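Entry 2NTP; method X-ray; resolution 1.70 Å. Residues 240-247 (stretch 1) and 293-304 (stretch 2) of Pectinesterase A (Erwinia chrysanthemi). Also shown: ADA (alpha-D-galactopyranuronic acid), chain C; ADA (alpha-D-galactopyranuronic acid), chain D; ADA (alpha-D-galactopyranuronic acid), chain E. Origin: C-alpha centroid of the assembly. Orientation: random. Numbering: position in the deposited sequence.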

ATOM      1  N   GLY A 240      -4.207  -9.385  11.916  1.00  6.63           N
ATOM      2  CA  GLY A 240      -4.444  -8.165  12.673  1.00  6.32           C
ATOM      3  C   GLY A 240      -4.895  -7.038  11.766  1.00  6.42           C
ATOM      4  O   GLY A 240      -4.491  -6.959  10.600  1.00  6.23           O
ATOM      5  N   LEU A 241      -5.735  -6.158  12.307  1.00  6.28           N
ATOM      6  CA  LEU A 241      -6.157  -4.956  11.587  1.00  6.46           C
ATOM      7  C   LEU A 241      -5.004  -3.977  11.414  1.00  6.31           C
ATOM      8  O   LEU A 241      -4.948  -3.237  10.432  1.00  6.28           O
ATOM      9  CB  LEU A 241      -7.307  -4.263  12.319  1.00  6.75           C
ATOM     10  CG  LEU A 241      -8.660  -4.979  12.341  1.00  7.30           C
ATOM     11  CD1 LEU A 241      -9.608  -4.255  13.274  1.00  7.95           C
ATOM     12  CD2 LEU A 241      -9.245  -5.086  10.935  1.00  7.54           C
ATOM     13  N   GLY A 242      -4.081  -3.991  12.368  1.00  6.21           N
ATOM     14  CA  GLY A 242      -2.947  -3.083  12.334  1.00  5.91           C
ATOM     15  C   GLY A 242      -2.000  -3.339  13.487  1.00  6.05           C
ATOM     16  O   GLY A 242      -2.391  -3.905  14.507  1.00  5.96           O
ATOM     17  N   ARG A 243      -0.747  -2.939  13.296  1.00  6.18           N
ATOM     18  CA  ARG A 243       0.244  -2.867  14.370  1.00  6.00           C
ATOM     19  C   ARG A 243       1.050  -1.572  14.180  1.00  6.27           C
ATOM     20  O   ARG A 243       1.152  -1.067  13.060  1.00  6.22           O
ATOM     21  CB  ARG A 243       1.130  -4.119  14.405  1.00  6.19           C
ATOM     22  CG  ARG A 243       1.907  -4.413  13.125  1.00  6.27           C
ATOM     23  CD  ARG A 243       2.764  -5.670  13.276  1.00  5.72           C
ATOM     24  NE  ARG A 243       3.636  -5.859  12.120  1.00  5.94           N
ATOM     25  CZ  ARG A 243       4.701  -6.660  12.094  1.00  6.97           C
ATOM     26  NH1 ARG A 243       5.042  -7.364  13.169  1.00  7.01           N
ATOM     27  NH2 ARG A 243       5.430  -6.754  10.991  1.00  7.37           N
ATOM     28  N   PRO A 244       1.600  -1.008  15.271  1.00  6.43           N
ATOM     29  CA  PRO A 244       2.189   0.327  15.155  1.00  6.71           C
ATOM     30  C   PRO A 244       3.628   0.319  14.651  1.00  7.13           C
ATOM     31  O   PRO A 244       4.530  -0.124  15.362  1.00  7.22           O
ATOM     32  CB  PRO A 244       2.139   0.866  16.599  1.00  7.07           C
ATOM     33  CG  PRO A 244       1.639  -0.276  17.462  1.00  6.87           C
ATOM     34  CD  PRO A 244       1.683  -1.526  16.647  1.00  6.85           C
ATOM     35  N   TRP A 245       3.835   0.820  13.432  1.00  6.74           N
ATOM     36  CA  TRP A 245       5.179   0.903  12.874  1.00  6.67           C
ATOM     37  C   TRP A 245       5.871   2.190  13.300  1.00  6.84           C
ATOM     38  O   TRP A 245       5.420   3.290  12.977  1.00  6.80           O
ATOM     39  CB  TRP A 245       5.153   0.783  11.345  1.00  6.63           C
ATOM     40  CG  TRP A 245       6.522   0.770  10.730  1.00  6.61           C
ATOM     41  CD1 TRP A 245       7.638   0.151  11.224  1.00  6.53           C
ATOM     42  CD2 TRP A 245       6.914   1.381   9.494  1.00  6.96           C
ATOM     43  NE1 TRP A 245       8.704   0.355  10.381  1.00  6.53           N
ATOM     44  CE2 TRP A 245       8.290   1.109   9.313  1.00  6.78           C
ATOM     45  CE3 TRP A 245       6.240   2.145   8.528  1.00  6.93           C
ATOM     46  CZ2 TRP A 245       9.007   1.564   8.196  1.00  6.96           C
ATOM     47  CZ3 TRP A 245       6.952   2.607   7.421  1.00  7.20           C
ATOM     48  CH2 TRP A 245       8.326   2.310   7.263  1.00  6.75           C
ATOM     49  N   HIS A 246       6.962   2.033  14.041  1.00  6.82           N
ATOM     50  CA  HIS A 246       7.815   3.151  14.420  1.00  7.21           C
ATOM     51  C   HIS A 246       9.121   3.003  13.649  1.00  7.17           C
ATOM     52  O   HIS A 246      10.020   2.294  14.100  1.00  7.40           O
ATOM     53  CB  HIS A 246       8.061   3.129  15.935  1.00  7.15           C
ATOM     54  CG  HIS A 246       6.841   3.435  16.752  1.00  7.76           C
ATOM     55  ND1 HIS A 246       6.739   4.559  17.544  1.00  7.76           N
ATOM     56  CD2 HIS A 246       5.665   2.773  16.885  1.00  7.93           C
ATOM     57  CE1 HIS A 246       5.559   4.572  18.140  1.00  8.15           C
ATOM     58  NE2 HIS A 246       4.887   3.500  17.756  1.00  7.89           N
ATOM     59  N   PRO A 247       9.219   3.643  12.463  1.00  7.50           N
ATOM     60  CA  PRO A 247      10.324   3.371  11.547  1.00  7.87           C
ATOM     61  C   PRO A 247      11.674   3.716  12.150  1.00  8.08           C
ATOM     62  O   PRO A 247      11.787   4.691  12.897  1.00  8.34           O
ATOM     63  CB  PRO A 247      10.034   4.295  10.356  1.00  7.82           C
ATOM     64  CG  PRO A 247       8.593   4.588  10.435  1.00  7.95           C
ATOM     65  CD  PRO A 247       8.304   4.657  11.909  1.00  7.61           C
ATOM     66  N   TRP A 293       8.824  -2.511  22.538  1.00 10.56           N
ATOM     67  CA  TRP A 293       7.507  -2.880  22.028  1.00 10.45           C
ATOM     68  C   TRP A 293       6.571  -1.690  22.024  1.00 10.47           C
ATOM     69  O   TRP A 293       6.478  -0.945  23.005  1.00 10.41           O
ATOM     70  CB  TRP A 293       6.900  -4.036  22.835  1.00 11.07           C
ATOM     71  CG  TRP A 293       7.571  -5.348  22.558  1.00 11.78           C
ATOM     72  CD1 TRP A 293       8.603  -5.902  23.258  1.00 12.48           C
ATOM     73  CD2 TRP A 293       7.277  -6.257  21.488  1.00 12.22           C
ATOM     74  NE1 TRP A 293       8.970  -7.103  22.697  1.00 13.11           N
ATOM     75  CE2 TRP A 293       8.170  -7.348  21.612  1.00 12.57           C
ATOM     76  CE3 TRP A 293       6.350  -6.258  20.437  1.00 12.56           C
ATOM     77  CZ2 TRP A 293       8.162  -8.432  20.724  1.00 12.47           C
ATOM     78  CZ3 TRP A 293       6.341  -7.342  19.551  1.00 12.69           C
ATOM     79  CH2 TRP A 293       7.239  -8.411  19.707  1.00 12.63           C
ATOM     80  N   PHE A 294       5.882  -1.521  20.902  1.00  9.90           N
ATOM     81  CA  PHE A 294       4.872  -0.488  20.754  1.00  9.99           C
ATOM     82  C   PHE A 294       3.500  -1.148  20.721  1.00 10.25           C
ATOM     83  O   PHE A 294       3.259  -2.058  19.926  1.00 10.13           O
ATOM     84  CB  PHE A 294       5.133   0.325  19.492  1.00 10.05           C
ATOM     85  CG  PHE A 294       6.499   0.941  19.455  1.00  9.59           C
ATOM     86  CD1 PHE A 294       6.783   2.083  20.202  1.00 10.06           C
ATOM     87  CD2 PHE A 294       7.509   0.371  18.684  1.00  9.83           C
ATOM     88  CE1 PHE A 294       8.059   2.658  20.168  1.00  9.69           C
ATOM     89  CE2 PHE A 294       8.784   0.934  18.644  1.00  9.76           C
ATOM     90  CZ  PHE A 294       9.057   2.082  19.390  1.00  9.84           C
ATOM     91  N   ASN A 295       2.618  -0.694  21.607  1.00 10.53           N
ATOM     92  CA  ASN A 295       1.347  -1.372  21.854  1.00 11.06           C
ATOM     93  C   ASN A 295       0.154  -0.708  21.175  1.00 11.02           C
ATOM     94  O   ASN A 295       0.117   0.520  21.042  1.00 10.37           O
ATOM     95  CB  ASN A 295       1.109  -1.486  23.364  1.00 11.69           C
ATOM     96  CG  ASN A 295       2.193  -2.286  24.070  1.00 13.03           C
ATOM     97  OD1 ASN A 295       2.631  -3.340  23.593  1.00 15.80           O
ATOM     98  ND2 ASN A 295       2.625  -1.791  25.223  1.00 16.73           N
ATOM     99  N   PRO A 296      -0.837  -1.519  20.749  1.00 11.24           N
ATOM    100  CA  PRO A 296      -1.990  -0.964  20.045  1.00 11.59           C
ATOM    101  C   PRO A 296      -2.810   0.013  20.896  1.00 11.84           C
ATOM    102  O   PRO A 296      -3.371   0.971  20.359  1.00 11.81           O
ATOM    103  CB  PRO A 296      -2.813  -2.208  19.680  1.00 11.42           C
ATOM    104  CG  PRO A 296      -2.384  -3.257  20.658  1.00 11.53           C
ATOM    105  CD  PRO A 296      -0.930  -2.987  20.883  1.00 11.30           C
ATOM    106  N   GLU A 297      -2.856  -0.212  22.210  1.00 12.43           N
ATOM    107  CA  GLU A 297      -3.623   0.655  23.108  1.00 13.28           C
ATOM    108  C   GLU A 297      -3.020   2.063  23.213  1.00 13.10           C
ATOM    109  O   GLU A 297      -3.713   3.019  23.580  1.00 13.69           O
ATOM    110  CB  GLU A 297      -3.793   0.014  24.496  1.00 13.70           C
ATOM    111  CG  GLU A 297      -2.497  -0.231  25.256  1.00 16.20           C
ATOM    112  CD  GLU A 297      -1.943  -1.638  25.085  1.00 18.89           C
ATOM    113  OE1 GLU A 297      -2.196  -2.286  24.042  1.00 17.95           O
ATOM    114  OE2 GLU A 297      -1.237  -2.097  26.014  1.00 21.46           O
ATOM    115  N   ASP A 298      -1.737   2.180  22.877  1.00 12.73           N
ATOM    116  CA  ASP A 298      -1.046   3.468  22.862  1.00 12.72           C
ATOM    117  C   ASP A 298      -1.062   4.120  21.480  1.00 12.03           C
ATOM    118  O   ASP A 298      -0.513   5.209  21.290  1.00 12.09           O
ATOM    119  CB  ASP A 298       0.400   3.296  23.331  1.00 12.94           C
ATOM    120  CG  ASP A 298       0.498   2.761  24.749  1.00 14.30           C
ATOM    121  OD1 ASP A 298      -0.323   3.160  25.601  1.00 16.06           O
ATOM    122  OD2 ASP A 298       1.405   1.943  25.009  1.00 15.77           O
ATOM    123  N   SER A 299      -1.687   3.441  20.520  1.00 11.26           N
ATOM    124  CA  SER A 299      -1.730   3.898  19.134  1.00 10.58           C
ATOM    125  C   SER A 299      -3.142   4.356  18.765  1.00 10.15           C
ATOM    126  O   SER A 299      -4.089   4.121  19.521  1.00 10.50           O
ATOM    127  CB  SER A 299      -1.264   2.777  18.203  1.00 10.37           C
ATOM    128  OG  SER A 299      -0.013   2.265  18.636  1.00 10.09           O
ATOM    129  N   ARG A 300      -3.282   4.999  17.608  1.00  9.52           N
ATOM    130  CA  ARG A 300      -4.566   5.579  17.196  1.00  9.01           C
ATOM    131  C   ARG A 300      -5.340   4.594  16.323  1.00  8.75           C
ATOM    132  O   ARG A 300      -5.500   4.790  15.115  1.00  8.35           O
ATOM    133  CB  ARG A 300      -4.366   6.935  16.508  1.00  8.99           C
ATOM    134  CG  ARG A 300      -3.790   8.009  17.425  1.00  9.34           C
ATOM    135  CD  ARG A 300      -3.524   9.303  16.680  1.00  9.39           C
ATOM    136  NE  ARG A 300      -2.312   9.244  15.865  1.00  9.06           N
ATOM    137  CZ  ARG A 300      -1.924  10.201  15.027  1.00  8.65           C
ATOM    138  NH1 ARG A 300      -2.661  11.297  14.871  1.00 10.64           N
ATOM    139  NH2 ARG A 300      -0.807  10.064  14.333  1.00  8.27           N
ATOM    140  N   PHE A 301      -5.803   3.525  16.968  1.00  8.64           N
ATOM    141  CA  PHE A 301      -6.468   2.411  16.300  1.00  8.43           C
ATOM    142  C   PHE A 301      -7.950   2.383  16.668  1.00  8.55           C
ATOM    143  O   PHE A 301      -8.299   2.128  17.830  1.00  8.82           O
ATOM    144  CB  PHE A 301      -5.827   1.087  16.731  1.00  8.48           C
ATOM    145  CG  PHE A 301      -4.418   0.859  16.220  1.00  7.85           C
ATOM    146  CD1 PHE A 301      -3.874   1.621  15.190  1.00  8.86           C
ATOM    147  CD2 PHE A 301      -3.653  -0.180  16.754  1.00  8.12           C
ATOM    148  CE1 PHE A 301      -2.576   1.373  14.724  1.00  8.72           C
ATOM    149  CE2 PHE A 301      -2.358  -0.442  16.289  1.00  8.67           C
ATOM    150  CZ  PHE A 301      -1.821   0.338  15.272  1.00  8.93           C
ATOM    151  N   PHE A 302      -8.818   2.640  15.689  1.00  8.64           N
ATOM    152  CA  PHE A 302     -10.260   2.742  15.955  1.00  8.88           C
ATOM    153  C   PHE A 302     -11.126   2.107  14.881  1.00  8.60           C
ATOM    154  O   PHE A 302     -10.712   1.977  13.730  1.00  7.97           O
ATOM    155  CB  PHE A 302     -10.682   4.206  16.111  1.00  9.67           C
ATOM    156  CG  PHE A 302      -9.948   4.946  17.191  1.00 10.24           C
ATOM    157  CD1 PHE A 302     -10.335   4.824  18.524  1.00 12.00           C
ATOM    158  CD2 PHE A 302      -8.876   5.774  16.875  1.00 11.54           C
ATOM    159  CE1 PHE A 302      -9.653   5.514  19.530  1.00 12.60           C
ATOM    160  CE2 PHE A 302      -8.187   6.464  17.875  1.00 12.19           C
ATOM    161  CZ  PHE A 302      -8.579   6.331  19.202  1.00 12.00           C
ATOM    162  N   GLU A 303     -12.344   1.735  15.275  1.00  8.27           N
ATOM    163  CA  GLU A 303     -13.363   1.257  14.352  1.00  8.21           C
ATOM    164  C   GLU A 303     -14.668   2.017  14.551  1.00  8.44           C
ATOM    165  O   GLU A 303     -14.923   2.576  15.621  1.00  8.41           O
ATOM    166  CB  GLU A 303     -13.630  -0.232  14.557  1.00  8.28           C
ATOM    167  CG  GLU A 303     -12.530  -1.146  14.071  1.00  8.11           C
ATOM    168  CD  GLU A 303     -12.750  -2.566  14.533  1.00  8.94           C
ATOM    169  OE1 GLU A 303     -12.258  -2.914  15.623  1.00  8.82           O
ATOM    170  OE2 GLU A 303     -13.437  -3.321  13.816  1.00  8.74           O
ATOM    171  N   TYR A 304     -15.493   2.014  13.513  1.00  8.59           N
ATOM    172  CA  TYR A 304     -16.834   2.556  13.596  1.00  9.02           C
ATOM    173  C   TYR A 304     -17.748   1.688  12.746  1.00  8.93           C
ATOM    174  O   TYR A 304     -17.569   1.586  11.538  1.00  8.72           O
ATOM    175  CB  TYR A 304     -16.866   4.010  13.118  1.00  9.51           C
ATOM    176  CG  TYR A 304     -18.246   4.639  13.168  1.00 10.27           C
ATOM    177  CD1 TYR A 304     -18.812   5.036  14.381  1.00 10.84           C
ATOM    178  CD2 TYR A 304     -18.981   4.839  12.000  1.00 11.02           C
ATOM    179  CE1 TYR A 304     -20.077   5.618  14.427  1.00 11.41           C
ATOM    180  CE2 TYR A 304     -20.247   5.424  12.033  1.00 11.76           C
ATOM    181  CZ  TYR A 304     -20.788   5.809  13.249  1.00 11.50           C
ATOM    182  OH  TYR A 304     -22.042   6.383  13.282  1.00 12.78           O
TER
HETATM  183  C1  ADA C   4       9.797  -2.040   8.002  1.00 10.51           C
HETATM  184  C2  ADA C   4      10.401  -1.803   6.612  1.00 11.35           C
HETATM  185  C3  ADA C   4      11.908  -2.031   6.662  1.00 11.32           C
HETATM  186  C4  ADA C   4      12.545  -1.155   7.741  1.00 11.38           C
HETATM  187  C5  ADA C   4      11.882  -1.437   9.091  1.00 11.34           C
HETATM  188  C6  ADA C   4      12.454  -0.548  10.156  1.00 11.47           C
HETATM  189  O2  ADA C   4       9.822  -2.691   5.649  1.00 10.35           O
HETATM  190  O3  ADA C   4      12.499  -1.786   5.380  1.00 11.47           O
HETATM  191  O4  ADA C   4      12.384   0.235   7.429  1.00 13.00           O
HETATM  192  O5  ADA C   4      10.457  -1.247   9.005  1.00 10.50           O
HETATM  193  O6B ADA C   4      11.682   0.208  10.790  1.00 12.18           O
HETATM  194  O6A ADA C   4      13.690  -0.605  10.366  1.00 11.59           O
HETATM  195  C1  ADA D   2       6.869 -10.143  10.711  1.00 17.95           C
HETATM  196  C2  ADA D   2       7.570 -10.045   9.355  1.00 15.07           C
HETATM  197  C3  ADA D   2       9.080  -9.899   9.535  1.00 14.54           C
HETATM  198  C4  ADA D   2       9.422  -8.812  10.560  1.00 13.74           C
HETATM  199  C5  ADA D   2       8.626  -8.985  11.852  1.00 15.04           C
HETATM  200  C6  ADA D   2       8.901  -7.837  12.785  1.00 15.36           C
HETATM  201  O2  ADA D   2       7.304 -11.229   8.603  1.00 15.31           O
HETATM  202  O3  ADA D   2       9.698  -9.605   8.275  1.00 13.06           O
HETATM  203  O4  ADA D   2       9.135  -7.511  10.035  1.00 13.17           O
HETATM  204  O5  ADA D   2       7.229  -9.030  11.536  1.00 14.74           O
HETATM  205  O6B ADA D   2       7.935  -7.286  13.353  1.00 15.63           O
HETATM  206  O6A ADA D   2      10.085  -7.470  12.959  1.00 15.90           O
HETATM  207  C1  ADA E   5      13.537   1.085   7.272  1.00 16.32           C
HETATM  208  C2  ADA E   5      13.195   2.558   7.502  1.00 16.69           C
HETATM  209  C3  ADA E   5      12.278   3.084   6.394  1.00 17.80           C
HETATM  210  C4  ADA E   5      12.860   2.785   5.009  1.00 18.88           C
HETATM  211  C5  ADA E   5      13.170   1.292   4.896  1.00 18.26           C
HETATM  212  C6  ADA E   5      13.792   0.946   3.569  1.00 18.91           C
HETATM  213  O2  ADA E   5      12.550   2.677   8.771  1.00 16.06           O
HETATM  214  O3  ADA E   5      12.038   4.491   6.565  1.00 18.22           O
HETATM  215  O4  ADA E   5      14.079   3.513   4.801  1.00 21.91           O
HETATM  216  O5  ADA E   5      14.060   0.901   5.952  1.00 17.16           O
HETATM  217  O6B ADA E   5      13.303   1.426   2.523  1.00 17.60           O
HETATM  218  O6A ADA E   5      14.778   0.182   3.566  1.00 20.30           O
HETATM  219  O   HOH W   1       2.358   3.481  18.872  1.00 14.54           O

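The two stretches meet through a small, mainly apolar and aromatic contact, with no direct hydrogen bond between them and one water joining their polar groups; about 402 Å² is buried in total. Leu 241, Pro 244, His 246 and Phe 301 are buried, while Phe 294 remains partly exposed.

Its clearest element is a face-to-face stack between the rings of His 246 and Phe 294, whose centroids lie 3.5 Å apart with planes inclined by only 7°. The closest atoms are His 246 CD2 and Phe 294 CG, at 3.3 Å. The CA-to-CB bonds of both point toward the other stretch, with chi1 in the m well, and His 246 CB also sits over the phenylalanine face, 3.9 Å from the Phe 294 ring centroid, as a CH-pi contact. Histidine suits this place because its flat ring can stack while its nitrogens bond in the ring plane: ND1 is satisfied elsewhere in the structure, and His 246 NE2 lies 2.8 Å from the oxygen of water 1. That water oxygen is in turn 2.7 Å from Ser 299 OG, so it bridges the stretches.

Pro 244 touches five residues of stretch 2. Pro 244 CG lies 4.1 Å from Phe 294 CB and 4.1 Å from Phe 301 CZ, and approaches Phe 294 O to 3.4 Å and Ser 299 OG to 3.3 Å. The compact ring offers carbon to all of these neighbours. The edge of the Phe 301 ring also lies against the peptide bond, with Pro 244 N 3.7 Å and Arg 243 C 3.6 Å from Phe 301 CZ.

Leu 241 CD1 packs 3.8 Å from Glu 303 CD. The CA-to-CB bond of Glu 303 points sideways, but its end comes nearer; both carboxylate oxygens are hydrogen-bonded outside this contact, so the charged group can lie beside leucine.

The CA-to-CB bonds of Arg 243 and Trp 245 point away from stretch 2, and both side chains bind sugar: Arg 243 NH2 donates to O5 of the chain D galacturonate (3.0 Å), and Trp 245 NE1 to O6B of the chain C unit (3.0 Å).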